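Local coordinates for hypothetical protein (Burkholderia xenovorans, PDB 2O8Q) that is of unknown function but has a cupin-like fold and binds a nickel ion, consistent with a metal-dependent role, at residues V70-I82 / L87-H101. Numbering follows the deposited sequence.
Sequences VLRGWVEFEYEDI and LEAGGSAFQPPGVRH. With NI (nickel (II) ion), chain C.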
loop_
_atom_site.group_PDB
_atom_site.type_symbol
_atom_site.label_atom_id
_atom_site.label_comp_id
_atom_site.label_asym_id
_atom_site.label_seq_id
_atom_site.Cartn_x
_atom_site.Cartn_y
_atom_site.Cartn_z
ATOM N N VAL A 70 -15.438 -13.378 5.683
ATOM C CA VAL A 70 -16.292 -13.948 6.725
ATOM C C VAL A 70 -15.849 -15.354 7.098
ATOM O O VAL A 70 -15.744 -16.251 6.258
ATOM C CB VAL A 70 -17.774 -13.929 6.327
ATOM C CG1 VAL A 70 -18.612 -14.526 7.478
ATOM C CG2 VAL A 70 -18.202 -12.503 6.000
ATOM N N LEU A 71 -15.597 -15.545 8.407
ATOM C CA LEU A 71 -15.088 -16.826 8.931
ATOM C C LEU A 71 -16.217 -17.715 9.476
ATOM O O LEU A 71 -16.106 -18.940 9.503
ATOM C CB LEU A 71 -14.054 -16.535 10.028
ATOM C CG LEU A 71 -12.830 -15.726 9.581
ATOM C CD1 LEU A 71 -12.023 -15.265 10.806
ATOM C CD2 LEU A 71 -11.982 -16.533 8.588
ATOM N N ARG A 72 -17.281 -17.080 9.989
ATOM C CA ARG A 72 -18.401 -17.780 10.654
ATOM C C ARG A 72 -19.595 -16.848 10.649
ATOM O O ARG A 72 -19.455 -15.645 10.716
ATOM C CB ARG A 72 -18.029 -18.117 12.096
ATOM C CG ARG A 72 -19.027 -19.024 12.816
ATOM C CD ARG A 72 -18.610 -19.289 14.300
ATOM N NE ARG A 72 -18.485 -18.028 15.055
ATOM C CZ ARG A 72 -18.797 -17.861 16.344
ATOM N NH1 ARG A 72 -19.279 -18.883 17.064
ATOM N NH2 ARG A 72 -18.644 -16.659 16.918
ATOM N N GLY A 73 -20.779 -17.435 10.514
ATOM C CA GLY A 73 -21.998 -16.663 10.596
ATOM C C GLY A 73 -22.276 -15.949 9.310
ATOM O O GLY A 73 -21.859 -16.382 8.222
ATOM N N TRP A 74 -23.035 -14.858 9.416
ATOM C CA TRP A 74 -23.370 -14.082 8.240
ATOM C C TRP A 74 -23.523 -12.620 8.601
ATOM O O TRP A 74 -23.719 -12.268 9.741
ATOM C CB TRP A 74 -24.656 -14.634 7.593
ATOM C CG TRP A 74 -25.900 -14.598 8.453
ATOM C CD1 TRP A 74 -26.471 -15.660 9.105
ATOM C CD2 TRP A 74 -26.731 -13.448 8.773
ATOM N NE1 TRP A 74 -27.581 -15.253 9.810
ATOM C CE2 TRP A 74 -27.768 -13.913 9.622
ATOM C CE3 TRP A 74 -26.714 -12.085 8.420
ATOM C CZ2 TRP A 74 -28.727 -13.062 10.141
ATOM C CZ3 TRP A 74 -27.680 -11.250 8.942
ATOM C CH2 TRP A 74 -28.665 -11.742 9.774
ATOM N N VAL A 75 -23.343 -11.762 7.610
ATOM C CA VAL A 75 -23.476 -10.324 7.821
ATOM C C VAL A 75 -23.988 -9.724 6.512
ATOM O O VAL A 75 -23.604 -10.164 5.424
ATOM C CB VAL A 75 -22.126 -9.685 8.201
ATOM C CG1 VAL A 75 -21.022 -9.992 7.161
ATOM C CG2 VAL A 75 -22.259 -8.192 8.449
ATOM N N GLU A 76 -24.894 -8.740 6.614
ATOM C CA GLU A 76 -25.440 -8.038 5.441
ATOM C C GLU A 76 -24.969 -6.582 5.504
ATOM O O GLU A 76 -25.190 -5.858 6.490
ATOM C CB GLU A 76 -26.972 -8.109 5.446
ATOM C CG GLU A 76 -27.612 -7.595 4.176
ATOM C CD GLU A 76 -29.093 -7.747 4.141
ATOM O OE1 GLU A 76 -29.733 -7.428 5.163
ATOM O OE2 GLU A 76 -29.628 -8.202 3.090
ATOM N N PHE A 77 -24.312 -6.180 4.408
ATOM C CA PHE A 77 -23.835 -4.833 4.201
ATOM C C PHE A 77 -24.671 -4.188 3.116
ATOM O O PHE A 77 -25.444 -4.841 2.380
ATOM C CB PHE A 77 -22.397 -4.892 3.684
ATOM C CG PHE A 77 -21.396 -5.441 4.686
ATOM C CD1 PHE A 77 -21.310 -4.893 5.945
ATOM C CD2 PHE A 77 -20.498 -6.437 4.323
ATOM C CE1 PHE A 77 -20.371 -5.373 6.870
ATOM C CE2 PHE A 77 -19.527 -6.890 5.224
ATOM C CZ PHE A 77 -19.463 -6.371 6.481
ATOM N N GLU A 78 -24.614 -2.863 3.028
ATOM C CA GLU A 78 -25.230 -2.142 1.936
ATOM C C GLU A 78 -24.224 -1.112 1.449
ATOM O O GLU A 78 -23.593 -0.435 2.249
ATOM C CB GLU A 78 -26.548 -1.457 2.328
ATOM C CG GLU A 78 -27.295 -0.929 1.144
ATOM C CD GLU A 78 -28.565 -0.162 1.499
ATOM O OE1 GLU A 78 -28.938 -0.136 2.696
ATOM O OE2 GLU A 78 -29.191 0.401 0.566
ATOM N N TYR A 79 -24.117 -1.023 0.124
ATOM C CA TYR A 79 -23.152 -0.165 -0.516
ATOM C C TYR A 79 -23.805 0.827 -1.415
ATOM O O TYR A 79 -24.813 0.528 -2.038
ATOM C CB TYR A 79 -22.153 -0.970 -1.352
ATOM C CG TYR A 79 -21.342 -1.857 -0.466
ATOM C CD1 TYR A 79 -20.209 -1.386 0.265
ATOM C CD2 TYR A 79 -21.675 -3.228 -0.316
ATOM C CE1 TYR A 79 -19.538 -2.189 1.115
ATOM C CE2 TYR A 79 -20.983 -4.016 0.542
ATOM C CZ TYR A 79 -19.870 -3.524 1.224
ATOM O OH TYR A 79 -19.183 -4.312 2.081
ATOM N N GLU A 80 -23.206 2.005 -1.519
ATOM C CA GLU A 80 -23.768 2.992 -2.411
ATOM C C GLU A 80 -23.796 2.400 -3.838
ATOM O O GLU A 80 -24.854 2.413 -4.498
ATOM C CB GLU A 80 -22.993 4.309 -2.340
ATOM C CG GLU A 80 -23.790 5.473 -2.918
ATOM C CD GLU A 80 -23.033 6.754 -3.007
ATOM O OE1 GLU A 80 -21.857 6.795 -2.600
ATOM O OE2 GLU A 80 -23.619 7.739 -3.503
ATOM N N ASP A 81 -22.679 1.803 -4.272
ATOM C CA ASP A 81 -22.545 1.339 -5.671
ATOM C C ASP A 81 -23.303 0.081 -6.042
ATOM O O ASP A 81 -23.973 0.066 -7.088
ATOM C CB ASP A 81 -21.082 1.267 -6.195
ATOM C CG ASP A 81 -20.127 0.466 -5.330
ATOM O OD1 ASP A 81 -20.504 0.022 -4.192
ATOM O OD2 ASP A 81 -18.954 0.320 -5.789
ATOM N N ILE A 82 -23.258 -0.947 -5.190
ATOM C CA ILE A 82 -23.880 -2.256 -5.536
ATOM C C ILE A 82 -25.100 -2.696 -4.700
ATOM O O ILE A 82 -25.650 -3.761 -4.955
ATOM C CB ILE A 82 -22.830 -3.431 -5.505
ATOM C CG1 ILE A 82 -22.278 -3.630 -4.097
ATOM C CG2 ILE A 82 -21.660 -3.157 -6.461
ATOM C CD1 ILE A 82 -21.431 -4.891 -3.906
ATOM N N LEU A 87 -23.400 -11.835 3.156
ATOM C CA LEU A 87 -22.232 -12.671 3.125
ATOM C C LEU A 87 -22.319 -13.760 4.187
ATOM O O LEU A 87 -22.633 -13.467 5.337
ATOM C CB LEU A 87 -20.963 -11.848 3.439
ATOM C CG LEU A 87 -20.518 -10.763 2.499
ATOM C CD1 LEU A 87 -19.180 -10.107 3.065
ATOM C CD2 LEU A 87 -20.319 -11.358 1.119
ATOM N N GLU A 88 -21.963 -14.987 3.819
ATOM C CA GLU A 88 -21.880 -16.091 4.764
ATOM C C GLU A 88 -20.417 -16.506 4.856
ATOM O O GLU A 88 -19.567 -15.903 4.175
ATOM C CB GLU A 88 -22.685 -17.293 4.259
ATOM C CG GLU A 88 -24.144 -17.049 4.013
ATOM C CD GLU A 88 -24.808 -18.322 3.504
ATOM O OE1 GLU A 88 -25.204 -19.128 4.354
ATOM O OE2 GLU A 88 -24.901 -18.505 2.274
ATOM N N ALA A 89 -20.120 -17.559 5.623
ATOM C CA ALA A 89 -18.712 -18.012 5.733
ATOM C C ALA A 89 -18.128 -18.221 4.330
ATOM O O ALA A 89 -18.792 -18.848 3.464
ATOM C CB ALA A 89 -18.579 -19.279 6.577
ATOM N N GLY A 90 -16.897 -17.732 4.126
ATOM C CA GLY A 90 -16.211 -17.882 2.852
ATOM C C GLY A 90 -16.449 -16.701 1.947
ATOM O O GLY A 90 -15.806 -16.604 0.931
ATOM N N GLY A 91 -17.416 -15.844 2.296
ATOM C CA GLY A 91 -17.710 -14.650 1.513
ATOM C C GLY A 91 -16.728 -13.534 1.806
ATOM O O GLY A 91 -16.236 -13.407 2.946
ATOM N N SER A 92 -16.473 -12.691 0.810
ATOM C CA SER A 92 -15.536 -11.594 0.976
ATOM C C SER A 92 -16.092 -10.344 0.363
ATOM O O SER A 92 -16.873 -10.402 -0.607
ATOM C CB SER A 92 -14.214 -11.947 0.322
ATOM O OG SER A 92 -14.328 -12.250 -1.057
ATOM N N ALA A 93 -15.722 -9.204 0.952
ATOM C CA ALA A 93 -16.127 -7.929 0.436
ATOM C C ALA A 93 -14.925 -7.007 0.428
ATOM O O ALA A 93 -14.369 -6.675 1.484
ATOM C CB ALA A 93 -17.243 -7.283 1.277
ATOM N N PHE A 94 -14.541 -6.576 -0.766
ATOM C CA PHE A 94 -13.514 -5.554 -0.951
ATOM C C PHE A 94 -14.251 -4.202 -1.006
ATOM O O PHE A 94 -15.146 -4.010 -1.844
ATOM C CB PHE A 94 -12.722 -5.786 -2.239
ATOM C CG PHE A 94 -11.897 -4.592 -2.659
ATOM C CD1 PHE A 94 -10.729 -4.244 -1.987
ATOM C CD2 PHE A 94 -12.360 -3.748 -3.627
ATOM C CE1 PHE A 94 -10.034 -3.104 -2.351
ATOM C CE2 PHE A 94 -11.640 -2.618 -3.950
ATOM C CZ PHE A 94 -10.509 -2.331 -3.315
ATOM N N GLN A 95 -13.858 -3.286 -0.094
ATOM C CA GLN A 95 -14.492 -1.995 0.034
ATOM C C GLN A 95 -13.517 -0.939 -0.479
ATOM O O GLN A 95 -12.517 -0.656 0.146
ATOM C CB GLN A 95 -14.854 -1.681 1.450
ATOM C CG GLN A 95 -15.851 -2.671 1.999
ATOM C CD GLN A 95 -16.480 -2.254 3.338
ATOM O OE1 GLN A 95 -16.011 -1.290 4.048
ATOM N NE2 GLN A 95 -17.560 -2.953 3.705
ATOM N N PRO A 96 -13.862 -0.315 -1.594
ATOM C CA PRO A 96 -12.997 0.720 -2.129
ATOM C C PRO A 96 -12.740 1.852 -1.150
ATOM O O PRO A 96 -13.560 2.136 -0.270
ATOM C CB PRO A 96 -13.809 1.286 -3.358
ATOM C CG PRO A 96 -14.685 0.163 -3.759
ATOM C CD PRO A 96 -15.016 -0.592 -2.506
ATOM N N PRO A 97 -11.630 2.549 -1.339
ATOM C CA PRO A 97 -11.315 3.672 -0.461
ATOM C C PRO A 97 -12.474 4.653 -0.273
ATOM O O PRO A 97 -12.990 5.223 -1.228
ATOM C CB PRO A 97 -10.123 4.348 -1.204
ATOM C CG PRO A 97 -9.438 3.207 -1.857
ATOM C CD PRO A 97 -10.584 2.344 -2.374
ATOM N N GLY A 98 -12.912 4.795 0.966
ATOM C CA GLY A 98 -13.948 5.743 1.297
ATOM C C GLY A 98 -15.363 5.462 0.795
ATOM O O GLY A 98 -16.222 6.341 0.796
ATOM N N VAL A 99 -15.615 4.224 0.353
ATOM C CA VAL A 99 -16.927 3.889 -0.175
ATOM C C VAL A 99 -18.002 4.136 0.888
ATOM O O VAL A 99 -17.770 3.813 2.068
ATOM C CB VAL A 99 -16.998 2.426 -0.717
ATOM C CG1 VAL A 99 -16.901 1.404 0.342
ATOM C CG2 VAL A 99 -18.302 2.191 -1.514
ATOM N N ARG A 100 -19.136 4.724 0.484
ATOM C CA ARG A 100 -20.248 4.919 1.408
ATOM C C ARG A 100 -20.946 3.601 1.603
ATOM O O ARG A 100 -21.303 2.926 0.639
ATOM C CB ARG A 100 -21.213 5.993 0.922
ATOM C CG ARG A 100 -20.626 7.371 0.867
ATOM C CD ARG A 100 -21.711 8.353 0.397
ATOM N NE ARG A 100 -21.187 9.682 0.172
ATOM C CZ ARG A 100 -20.564 10.074 -0.943
ATOM N NH1 ARG A 100 -20.357 9.232 -1.960
ATOM N NH2 ARG A 100 -20.123 11.325 -1.038
ATOM N N HIS A 101 -21.087 3.197 2.856
ATOM C CA HIS A 101 -21.649 1.880 3.160
ATOM C C HIS A 101 -22.237 1.836 4.557
ATOM O O HIS A 101 -22.080 2.744 5.363
ATOM C CB HIS A 101 -20.603 0.783 3.008
ATOM C CG HIS A 101 -19.519 0.887 4.023
ATOM N ND1 HIS A 101 -18.570 1.890 4.002
ATOM C CD2 HIS A 101 -19.275 0.165 5.151
ATOM C CE1 HIS A 101 -17.802 1.772 5.076
ATOM N NE2 HIS A 101 -18.194 0.725 5.775
HETATM NI NI NI C . -17.751 0.398 7.848
HETATM O O HOH W 1 -21.987 -18.876 7.501
HETATM O O HOH W 2 -16.442 -1.210 7.377
HETATM O O HOH W 3 -17.564 -0.008 9.951
HETATM O O HOH W 4 -19.341 -1.046 7.948
#
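With CG anti to the carbonyl carbon in both Tyr79 (chi1 -64°) and Leu87 (chi1 -65°), CD1 of the phenol ring is brought obliquely up to His101 CB and the leucine branch up to both Val70 and Phe77. Leu87 CD1 meets the Phe77 ring at its edge, 3.9 Å from CE2, while Leu87 CB lies 3.8 Å from Val70 CG2. The backbones bind reciprocally beside this cluster: Leu87 N donates to Val75 O (2.8 Å, 172° at the hydrogen) and Val75 N to Leu87 O, the signature of an antiparallel hydrogen-bonded pair. A second two-bond grip holds Val70, whose N donates to Gly91 O and whose O accepts from Gly90 N, tying its strand to the type II turn Glu88-Gly91. Water bridges Gly73 O and Ala89 N.

Further along, Tyr79 CD1 touches His101 CB at 3.5 Å. The His101 ring is held from both ends: ND1 donates to Val99 O (2.8 Å), and NE2 binds nickel at 2.1 Å, where His59, His61 and three waters complete the coordination. On the exposed side, Arg100 NH1 reaches the syn lone pair of Glu80 OE1 (2.9 Å) in a salt bridge, with carboxylate and guanidinium planes perpendicular.

In the cupin fold, strands 74-79 and 83-88 form the beta hairpin containing the Val75-Leu87 pair, 101-106 flanks 74-79, strand 66-72 lies between 92-94 and 111-116, and Ile8 of strand 7-9 packs on Leu87 and Ala93.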